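Local coordinates for putative diflavin flavoprotein A 3 (Synechocystis sp., PDB 6H0C) that probably passes electrons from NADH to oxygen, reducing it to water, and is represented here by its flavodiiron core, a metallo-beta-lactamase-like domain joined to a flavodoxin-like one, at residues Glu166-His177 with Pro221-Gly230; Gln128-Leu136 with Glu143-Ser151. One frame throughout, in Å; residues are numbered along the deposited sequence.

Interaction 1. Residues Glu166-His177 with Pro221-Gly230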
loop_
_atom_site.group_PDB
_atom_site.type_symbol
_atom_site.label_atom_id
_atom_site.label_comp_id
_atom_site.label_asym_id
_atom_site.label_seq_id
_atom_site.Cartn_x
_atom_site.Cartn_y
_atom_site.Cartn_z
ATOM N N GLU A 166 18.162 5.337 15.914
ATOM C CA GLU A 166 18.563 4.924 14.575
ATOM C C GLU A 166 17.534 3.991 13.942
ATOM O O GLU A 166 17.872 3.104 13.153
ATOM C CB GLU A 166 19.934 4.260 14.616
ATOM C CG GLU A 166 21.044 5.268 14.819
ATOM C CD GLU A 166 22.270 4.658 15.427
ATOM O OE1 GLU A 166 22.121 3.761 16.289
ATOM O OE2 GLU A 166 23.375 5.078 15.037
ATOM N N ILE A 167 16.275 4.194 14.302
ATOM C CA ILE A 167 15.195 3.442 13.698
ATOM C C ILE A 167 14.552 4.270 12.598
ATOM O O ILE A 167 14.225 5.444 12.792
ATOM C CB ILE A 167 14.121 3.046 14.722
ATOM C CG1 ILE A 167 14.724 2.159 15.812
ATOM C CG2 ILE A 167 12.961 2.343 14.022
ATOM C CD1 ILE A 167 13.761 1.889 16.969
ATOM N N LEU A 168 14.393 3.647 11.438
ATOM C CA LEU A 168 13.566 4.190 10.371
ATOM C C LEU A 168 12.216 3.479 10.411
ATOM O O LEU A 168 12.139 2.256 10.275
ATOM C CB LEU A 168 14.252 4.002 9.017
ATOM C CG LEU A 168 13.718 4.750 7.803
ATOM C CD1 LEU A 168 13.848 6.256 8.005
ATOM C CD2 LEU A 168 14.472 4.300 6.567
ATOM N N PHE A 169 11.152 4.235 10.638
ATOM C CA PHE A 169 9.814 3.669 10.593
ATOM C C PHE A 169 9.354 3.683 9.145
ATOM O O PHE A 169 9.119 4.750 8.582
ATOM C CB PHE A 169 8.871 4.452 11.511
ATOM C CG PHE A 169 9.279 4.400 12.955
ATOM C CD1 PHE A 169 8.838 3.370 13.777
ATOM C CD2 PHE A 169 10.135 5.351 13.479
ATOM C CE1 PHE A 169 9.232 3.304 15.107
ATOM C CE2 PHE A 169 10.539 5.289 14.812
ATOM C CZ PHE A 169 10.090 4.268 15.626
ATOM N N THR A 170 9.254 2.499 8.543
ATOM C CA THR A 170 9.142 2.377 7.091
ATOM C C THR A 170 7.750 2.026 6.581
ATOM O O THR A 170 7.560 1.890 5.369
ATOM C CB THR A 170 10.113 1.309 6.535
ATOM O OG1 THR A 170 9.819 0.041 7.132
ATOM C CG2 THR A 170 11.572 1.689 6.839
ATOM N N ASP A 171 6.790 1.873 7.491
ATOM C CA ASP A 171 5.403 1.618 7.092
ATOM C C ASP A 171 5.379 0.414 6.134
ATOM O O ASP A 171 5.885 -0.663 6.477
ATOM C CB ASP A 171 4.781 2.891 6.461
ATOM C CG ASP A 171 3.258 2.790 6.255
ATOM O OD1 ASP A 171 2.498 2.775 7.248
ATOM O OD2 ASP A 171 2.818 2.752 5.088
ATOM N N LYS A 172 4.836 0.593 4.931
ATOM C CA LYS A 172 4.655 -0.536 4.033
ATOM C C LYS A 172 5.952 -1.003 3.375
ATOM O O LYS A 172 5.986 -2.079 2.788
ATOM C CB LYS A 172 3.617 -0.195 2.966
ATOM C CG LYS A 172 2.203 -0.089 3.517
ATOM C CD LYS A 172 1.587 -1.477 3.750
ATOM C CE LYS A 172 0.228 -1.364 4.449
ATOM N NZ LYS A 172 -0.522 -2.661 4.471
ATOM N N LEU A 173 7.020 -0.222 3.481
ATOM C CA LEU A 173 8.293 -0.654 2.896
ATOM C C LEU A 173 9.058 -1.644 3.788
ATOM O O LEU A 173 9.105 -1.482 5.010
ATOM C CB LEU A 173 9.191 0.552 2.605
ATOM C CG LEU A 173 8.695 1.531 1.539
ATOM C CD1 LEU A 173 9.563 2.788 1.509
ATOM C CD2 LEU A 173 8.686 0.833 0.186
ATOM N N PHE A 174 9.649 -2.662 3.162
ATOM C CA PHE A 174 10.600 -3.567 3.816
ATOM C C PHE A 174 9.963 -4.610 4.739
ATOM O O PHE A 174 10.655 -5.234 5.545
ATOM C CB PHE A 174 11.642 -2.767 4.610
ATOM C CG PHE A 174 12.579 -1.978 3.748
ATOM C CD1 PHE A 174 13.343 -2.604 2.780
ATOM C CD2 PHE A 174 12.701 -0.613 3.908
ATOM C CE1 PHE A 174 14.210 -1.883 1.975
ATOM C CE2 PHE A 174 13.574 0.118 3.111
ATOM C CZ PHE A 174 14.329 -0.521 2.144
ATOM N N GLY A 175 8.662 -4.820 4.610
ATOM C CA GLY A 175 7.972 -5.719 5.512
ATOM C C GLY A 175 7.759 -7.105 4.934
ATOM O O GLY A 175 8.288 -7.444 3.878
ATOM N N ALA A 176 6.974 -7.909 5.640
ATOM C CA ALA A 176 6.664 -9.252 5.194
ATOM C C ALA A 176 5.438 -9.747 5.935
ATOM O O ALA A 176 5.311 -9.529 7.137
ATOM C CB ALA A 176 7.834 -10.177 5.421
ATOM N N HIS A 177 4.529 -10.388 5.209
ATOM C CA HIS A 177 3.315 -10.907 5.814
ATOM C C HIS A 177 3.592 -12.282 6.378
ATOM O O HIS A 177 3.378 -13.298 5.717
ATOM C CB HIS A 177 2.169 -10.941 4.799
ATOM C CG HIS A 177 1.585 -9.594 4.520
ATOM N ND1 HIS A 177 1.110 -8.771 5.519
ATOM C CD2 HIS A 177 1.409 -8.917 3.359
ATOM C CE1 HIS A 177 0.654 -7.651 4.987
ATOM N NE2 HIS A 177 0.829 -7.713 3.678
ATOM N N PRO A 221 21.082 7.108 8.356
ATOM C CA PRO A 221 21.946 5.985 8.738
ATOM C C PRO A 221 21.262 4.983 9.674
ATOM O O PRO A 221 21.824 4.637 10.712
ATOM C CB PRO A 221 23.115 6.684 9.444
ATOM C CG PRO A 221 22.510 7.926 10.013
ATOM C CD PRO A 221 21.498 8.369 8.994
ATOM N N ALA A 222 20.073 4.519 9.301
ATOM C CA ALA A 222 19.286 3.639 10.160
ATOM C C ALA A 222 19.959 2.287 10.372
ATOM O O ALA A 222 20.580 1.752 9.469
ATOM C CB ALA A 222 17.890 3.441 9.572
ATOM N N GLN A 223 19.818 1.743 11.575
ATOM C CA GLN A 223 20.313 0.412 11.889
ATOM C C GLN A 223 19.169 -0.600 12.029
ATOM O O GLN A 223 19.400 -1.807 12.177
ATOM C CB GLN A 223 21.133 0.453 13.171
ATOM C CG GLN A 223 22.325 1.398 13.105
ATOM C CD GLN A 223 23.404 0.912 12.163
ATOM O OE1 GLN A 223 23.692 1.550 11.149
ATOM N NE2 GLN A 223 24.019 -0.218 12.500
ATOM N N THR A 224 17.935 -0.094 11.995
ATOM C CA THR A 224 16.739 -0.922 12.083
ATOM C C THR A 224 15.660 -0.320 11.195
ATOM O O THR A 224 15.469 0.890 11.200
ATOM C CB THR A 224 16.197 -1.018 13.533
ATOM O OG1 THR A 224 17.223 -1.494 14.411
ATOM C CG2 THR A 224 14.973 -1.946 13.618
ATOM N N TYR A 225 14.974 -1.158 10.425
ATOM C CA TYR A 225 13.706 -0.760 9.820
ATOM C C TYR A 225 12.575 -1.259 10.701
ATOM O O TYR A 225 12.567 -2.425 11.104
ATOM C CB TYR A 225 13.528 -1.336 8.417
ATOM C CG TYR A 225 14.552 -0.926 7.376
ATOM C CD1 TYR A 225 15.191 0.313 7.420
ATOM C CD2 TYR A 225 14.861 -1.786 6.331
ATOM C CE1 TYR A 225 16.116 0.668 6.442
ATOM C CE2 TYR A 225 15.776 -1.438 5.355
ATOM C CZ TYR A 225 16.400 -0.220 5.407
ATOM O OH TYR A 225 17.306 0.083 4.409
ATOM N N ALA A 226 11.621 -0.384 11.001
ATOM C CA ALA A 226 10.450 -0.780 11.771
ATOM C C ALA A 226 9.231 -0.693 10.864
ATOM O O ALA A 226 8.644 0.379 10.721
ATOM C CB ALA A 226 10.284 0.106 12.985
ATOM N N PRO A 227 8.859 -1.819 10.230
ATOM C CA PRO A 227 7.849 -1.840 9.165
ATOM C C PRO A 227 6.434 -2.095 9.682
ATOM O O PRO A 227 6.256 -2.436 10.860
ATOM C CB PRO A 227 8.313 -3.001 8.287
ATOM C CG PRO A 227 8.905 -3.991 9.299
ATOM C CD PRO A 227 9.442 -3.157 10.463
ATOM N N SER A 228 5.442 -1.952 8.806
ATOM C CA SER A 228 4.056 -2.251 9.174
ATOM C C SER A 228 3.832 -3.706 9.548
ATOM O O SER A 228 3.004 -4.005 10.418
ATOM C CB SER A 228 3.095 -1.912 8.032
ATOM O OG SER A 228 3.095 -0.526 7.759
ATOM N N HIS A 229 4.542 -4.604 8.865
ATOM C CA HIS A 229 4.216 -6.032 8.904
ATOM C C HIS A 229 5.431 -6.917 9.118
ATOM O O HIS A 229 6.451 -6.757 8.437
ATOM C CB HIS A 229 3.527 -6.459 7.602
ATOM C CG HIS A 229 2.377 -5.587 7.216
ATOM N ND1 HIS A 229 1.196 -5.558 7.926
ATOM C CD2 HIS A 229 2.229 -4.701 6.201
ATOM C CE1 HIS A 229 0.370 -4.695 7.364
ATOM N NE2 HIS A 229 0.973 -4.162 6.316
ATOM N N GLY A 230 5.314 -7.858 10.050
ATOM C CA GLY A 230 6.344 -8.861 10.253
ATOM C C GLY A 230 7.358 -8.455 11.304
ATOM O O GLY A 230 7.124 -7.522 12.073
HETATM O O HOH W 1 18.447 0.732 15.660
HETATM O O HOH W 2 23.973 4.706 12.200
HETATM O O HOH W 3 6.342 1.681 10.335
HETATM O O HOH W 4 5.628 -3.497 6.064
HETATM O O HOH W 5 2.200 1.011 9.401
#
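Ile167, Leu168 and Phe169 pair in parallel with Thr224, Tyr225 and Ala226, joining two neighbouring strands of the metallo-beta-lactamase-like domain, with strand 224-227 at the edge of its sheet. The middle is tightly packed. Leu168 N gives a nearly straight bond to Thr224 O (3.0 Å), and Leu168 O takes Ala226 N at 2.8 Å. On the face of Ile167 and Phe169, the small Ala226 CB touches both Ile167 CG2 (3.6 Å) and Phe169 CD1 (3.7 Å), while Ile167 CG2 also lies over the centre of the Phe169 ring.

On the other face, Phe174 and Tyr225 form an offset stack, centroids 4.0 Å apart and planes at 16°; Leu168 CD2 and Thr170 CG2 also touch the tyrosine ring. Thr170 OG1, set between its backbone N and carbonyl carbon (chi1 59°), lies against Pro227 and bonds to Leu173 O, tying together the two ends of the type II' turn Thr170-Leu173.

The Glu166 end is looser and more exposed. Glu166 O accepts Gln223 N and, weakly, Thr224 N, and the Glu166 and Gln223 side chains merely run alongside each other.

Beyond the strands the contact is buried again, probably in the region of the diiron site, as in flavodiiron relatives. Ser228 N bonds to Asp171 O (2.7 Å), and Asp171 OD1 to His83. His177 CE1 sits over one face of the His229 imidazole, the rings inclined at 47°, and Thr38 O holds His229 ND1. Lys172 NZ, bonded also to a citrate probably from the crystallisation liquor, donates at the ring edge to His229 NE2 (2.8 Å).

Interaction 2. Residues Gln128-Leu136 with Glu143-Ser151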
loop_
_atom_site.group_PDB
_atom_site.type_symbol
_atom_site.label_atom_id
_atom_site.label_comp_id
_atom_site.label_asym_id
_atom_site.label_seq_id
_atom_site.Cartn_x
_atom_site.Cartn_y
_atom_site.Cartn_z
ATOM N N GLN A 128 -1.560 17.836 12.077
ATOM C CA GLN A 128 -0.373 18.568 11.665
ATOM C C GLN A 128 0.286 17.835 10.499
ATOM O O GLN A 128 0.785 16.716 10.653
ATOM C CB GLN A 128 0.600 18.735 12.831
ATOM C CG GLN A 128 1.821 19.592 12.503
ATOM C CD GLN A 128 2.738 19.799 13.703
ATOM O OE1 GLN A 128 2.303 19.740 14.858
ATOM N NE2 GLN A 128 4.018 20.035 13.432
ATOM N N VAL A 129 0.268 18.465 9.328
ATOM C CA VAL A 129 0.831 17.869 8.122
ATOM C C VAL A 129 2.357 17.945 8.099
ATOM O O VAL A 129 2.950 18.978 8.402
ATOM C CB VAL A 129 0.272 18.547 6.868
ATOM C CG1 VAL A 129 0.946 18.006 5.632
ATOM C CG2 VAL A 129 -1.231 18.334 6.795
ATOM N N MET A 130 2.990 16.837 7.736
ATOM C CA MET A 130 4.442 16.792 7.637
ATOM C C MET A 130 4.904 16.581 6.190
ATOM O O MET A 130 4.355 15.762 5.441
ATOM C CB MET A 130 5.006 15.696 8.547
ATOM C CG MET A 130 4.762 15.925 10.044
ATOM S SD MET A 130 5.625 17.386 10.687
ATOM C CE MET A 130 5.503 17.116 12.457
ATOM N N LYS A 131 5.914 17.359 5.817
ATOM C CA LYS A 131 6.523 17.328 4.499
ATOM C C LYS A 131 7.964 16.844 4.663
ATOM O O LYS A 131 8.456 16.720 5.786
ATOM C CB LYS A 131 6.463 18.724 3.862
ATOM C CG LYS A 131 7.147 18.858 2.516
ATOM C CD LYS A 131 7.037 20.285 1.968
ATOM C CE LYS A 131 7.558 20.382 0.531
ATOM N NZ LYS A 131 7.448 21.774 -0.011
ATOM N N GLY A 132 8.637 16.564 3.553
ATOM C CA GLY A 132 10.006 16.083 3.602
ATOM C C GLY A 132 10.905 17.009 4.393
ATOM O O GLY A 132 10.895 18.218 4.179
ATOM N N ASN A 133 11.659 16.431 5.326
ATOM C CA ASN A 133 12.621 17.156 6.162
ATOM C C ASN A 133 11.990 18.020 7.259
ATOM O O ASN A 133 12.688 18.807 7.901
ATOM C CB ASN A 133 13.540 18.016 5.288
ATOM C CG ASN A 133 14.351 17.183 4.306
ATOM O OD1 ASN A 133 14.834 16.099 4.641
ATOM N ND2 ASN A 133 14.495 17.680 3.083
ATOM N N ASP A 134 10.682 17.871 7.481
ATOM C CA ASP A 134 10.048 18.433 8.674
ATOM C C ASP A 134 10.481 17.641 9.899
ATOM O O ASP A 134 10.874 16.475 9.785
ATOM C CB ASP A 134 8.521 18.413 8.573
ATOM C CG ASP A 134 7.970 19.573 7.777
ATOM O OD1 ASP A 134 8.733 20.513 7.478
ATOM O OD2 ASP A 134 6.763 19.546 7.457
ATOM N N HIS A 135 10.391 18.270 11.067
ATOM C CA HIS A 135 10.801 17.625 12.308
ATOM C C HIS A 135 9.716 17.683 13.378
ATOM O O HIS A 135 8.849 18.550 13.358
ATOM C CB HIS A 135 12.083 18.267 12.853
ATOM C CG HIS A 135 13.204 18.317 11.863
ATOM N ND1 HIS A 135 13.890 17.194 11.454
ATOM C CD2 HIS A 135 13.759 19.358 11.201
ATOM C CE1 HIS A 135 14.818 17.541 10.581
ATOM N NE2 HIS A 135 14.759 18.848 10.408
ATOM N N LEU A 136 9.783 16.739 14.311
ATOM C CA LEU A 136 8.939 16.736 15.494
ATOM C C LEU A 136 9.778 16.220 16.667
ATOM O O LEU A 136 10.252 15.079 16.664
ATOM C CB LEU A 136 7.690 15.877 15.281
ATOM C CG LEU A 136 6.657 15.913 16.408
ATOM C CD1 LEU A 136 5.957 17.267 16.440
ATOM C CD2 LEU A 136 5.647 14.778 16.262
ATOM N N GLU A 143 14.369 13.591 17.993
ATOM C CA GLU A 143 13.880 14.598 17.067
ATOM C C GLU A 143 13.636 13.934 15.729
ATOM O O GLU A 143 14.555 13.737 14.933
ATOM C CB GLU A 143 14.832 15.780 16.912
ATOM C CG GLU A 143 14.141 16.926 16.176
ATOM C CD GLU A 143 14.984 18.176 16.068
ATOM O OE1 GLU A 143 16.139 18.160 16.547
ATOM O OE2 GLU A 143 14.486 19.177 15.499
ATOM N N LEU A 144 12.377 13.578 15.513
ATOM C CA LEU A 144 11.962 12.846 14.334
ATOM C C LEU A 144 12.093 13.693 13.073
ATOM O O LEU A 144 11.815 14.894 13.089
ATOM C CB LEU A 144 10.517 12.373 14.496
ATOM C CG LEU A 144 10.194 11.656 15.810
ATOM C CD1 LEU A 144 8.712 11.261 15.842
ATOM C CD2 LEU A 144 11.103 10.444 16.023
ATOM N N THR A 145 12.525 13.058 11.986
ATOM C CA THR A 145 12.490 13.668 10.661
ATOM C C THR A 145 11.537 12.871 9.766
ATOM O O THR A 145 11.543 11.637 9.784
ATOM C CB THR A 145 13.892 13.729 10.025
ATOM O OG1 THR A 145 14.713 14.616 10.790
ATOM C CG2 THR A 145 13.815 14.252 8.599
ATOM N N PHE A 146 10.710 13.564 8.990
ATOM C CA PHE A 146 9.726 12.868 8.171
ATOM C C PHE A 146 10.106 12.823 6.695
ATOM O O PHE A 146 10.684 13.764 6.159
ATOM C CB PHE A 146 8.351 13.514 8.372
ATOM C CG PHE A 146 7.862 13.422 9.788
ATOM C CD1 PHE A 146 8.082 14.461 10.683
ATOM C CD2 PHE A 146 7.237 12.268 10.245
ATOM C CE1 PHE A 146 7.655 14.363 12.005
ATOM C CE2 PHE A 146 6.809 12.163 11.558
ATOM C CZ PHE A 146 7.018 13.210 12.442
ATOM N N ILE A 147 9.779 11.709 6.053
ATOM C CA ILE A 147 10.057 11.488 4.637
ATOM C C ILE A 147 8.832 10.927 3.913
ATOM O O ILE A 147 8.554 9.723 4.019
ATOM C CB ILE A 147 11.225 10.488 4.414
ATOM C CG1 ILE A 147 12.437 10.845 5.281
ATOM C CG2 ILE A 147 11.580 10.427 2.926
ATOM C CD1 ILE A 147 12.524 10.075 6.570
ATOM N N PRO A 148 8.089 11.789 3.188
ATOM C CA PRO A 148 6.997 11.295 2.335
ATOM C C PRO A 148 7.496 10.279 1.291
ATOM O O PRO A 148 8.507 10.511 0.629
ATOM C CB PRO A 148 6.470 12.573 1.660
ATOM C CG PRO A 148 6.807 13.673 2.630
ATOM C CD PRO A 148 8.154 13.265 3.202
ATOM N N THR A 149 6.807 9.153 1.157
ATOM C CA THR A 149 7.225 8.153 0.187
ATOM C C THR A 149 6.004 7.625 -0.561
ATOM O O THR A 149 5.645 6.452 -0.443
ATOM C CB THR A 149 7.992 6.989 0.858
ATOM O OG1 THR A 149 7.215 6.455 1.937
ATOM C CG2 THR A 149 9.334 7.473 1.404
ATOM N N PRO A 150 5.356 8.501 -1.335
ATOM C CA PRO A 150 4.094 8.172 -1.996
ATOM C C PRO A 150 4.221 7.066 -3.031
ATOM O O PRO A 150 5.232 6.978 -3.733
ATOM C CB PRO A 150 3.706 9.491 -2.676
ATOM C CG PRO A 150 5.010 10.190 -2.903
ATOM C CD PRO A 150 5.792 9.871 -1.650
ATOM N N SER A 151 3.187 6.235 -3.111
ATOM C CA SER A 151 3.012 5.290 -4.206
ATOM C C SER A 151 1.531 5.303 -4.596
ATOM O O SER A 151 0.715 5.889 -3.888
ATOM C CB SER A 151 3.462 3.885 -3.810
ATOM O OG SER A 151 2.651 3.367 -2.771
#
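Met130 CG lies over one face of the Phe146 ring, 3.9 Å from its centroid in a CH-pi contact, and both side chains also meet Ile105 of strand 103-106. A bend at chi2 (-65°) turns the chain back along the ring, placing SD obliquely in a Met-aromatic contact and CE 3.5 Å from Phe146 CE1. Leu136 CB meets the same ring at its edge. A flexible thioether can follow such a flat surface. Pro148 CD presses on Gly132 N and CA (both 3.4 Å), the second a tight carbon pair.

The backbone bonds are those of an antiparallel hairpin, Leu136 and Leu144 forming its hydrogen-bonded pair and His135 and Thr145 the non-hydrogen-bonded one. Asp134 O receives Phe146 N, and Asn133 N reaches Phe146 O at 3.0 Å. Asn133 takes the positive phi of the type II turn Lys131-Asp134, which Asp134 OD2 steadies by accepting Lys131 N (2.9 Å).

On the face of His135 and Thr145, the exposed histidine makes a weak, bent bond from ND1 to Thr145 OG1 (2.8 Å) at its ring edge. Altogether this is a beta hairpin at the rim of a metallo-beta-lactamase-like alpha-beta/beta-alpha sandwich, with Met130 and Phe146 between its two sheets.

Overall arrangement
From the N terminus, the chain completes strand 127-129, at the edge of the seven-stranded sheet, and turns into the hairpin of interaction 2, which closes a short loop of six residues and starts the five-stranded sheet. Strand 158-162 then pairs with both 143-148 and 167-171, bridging the two contacts. Interaction 1 closes a longer loop of 43 residues, which holds helices 189-202 and 207-217, and brings in edge strand 224-227. The two loops follow one another without nesting or crossing. They lie towards opposite edges of one sheet, centres about 16 Å apart, and touch where Leu168 CD1 packs on Ile147 CD1, beside helix 207-217.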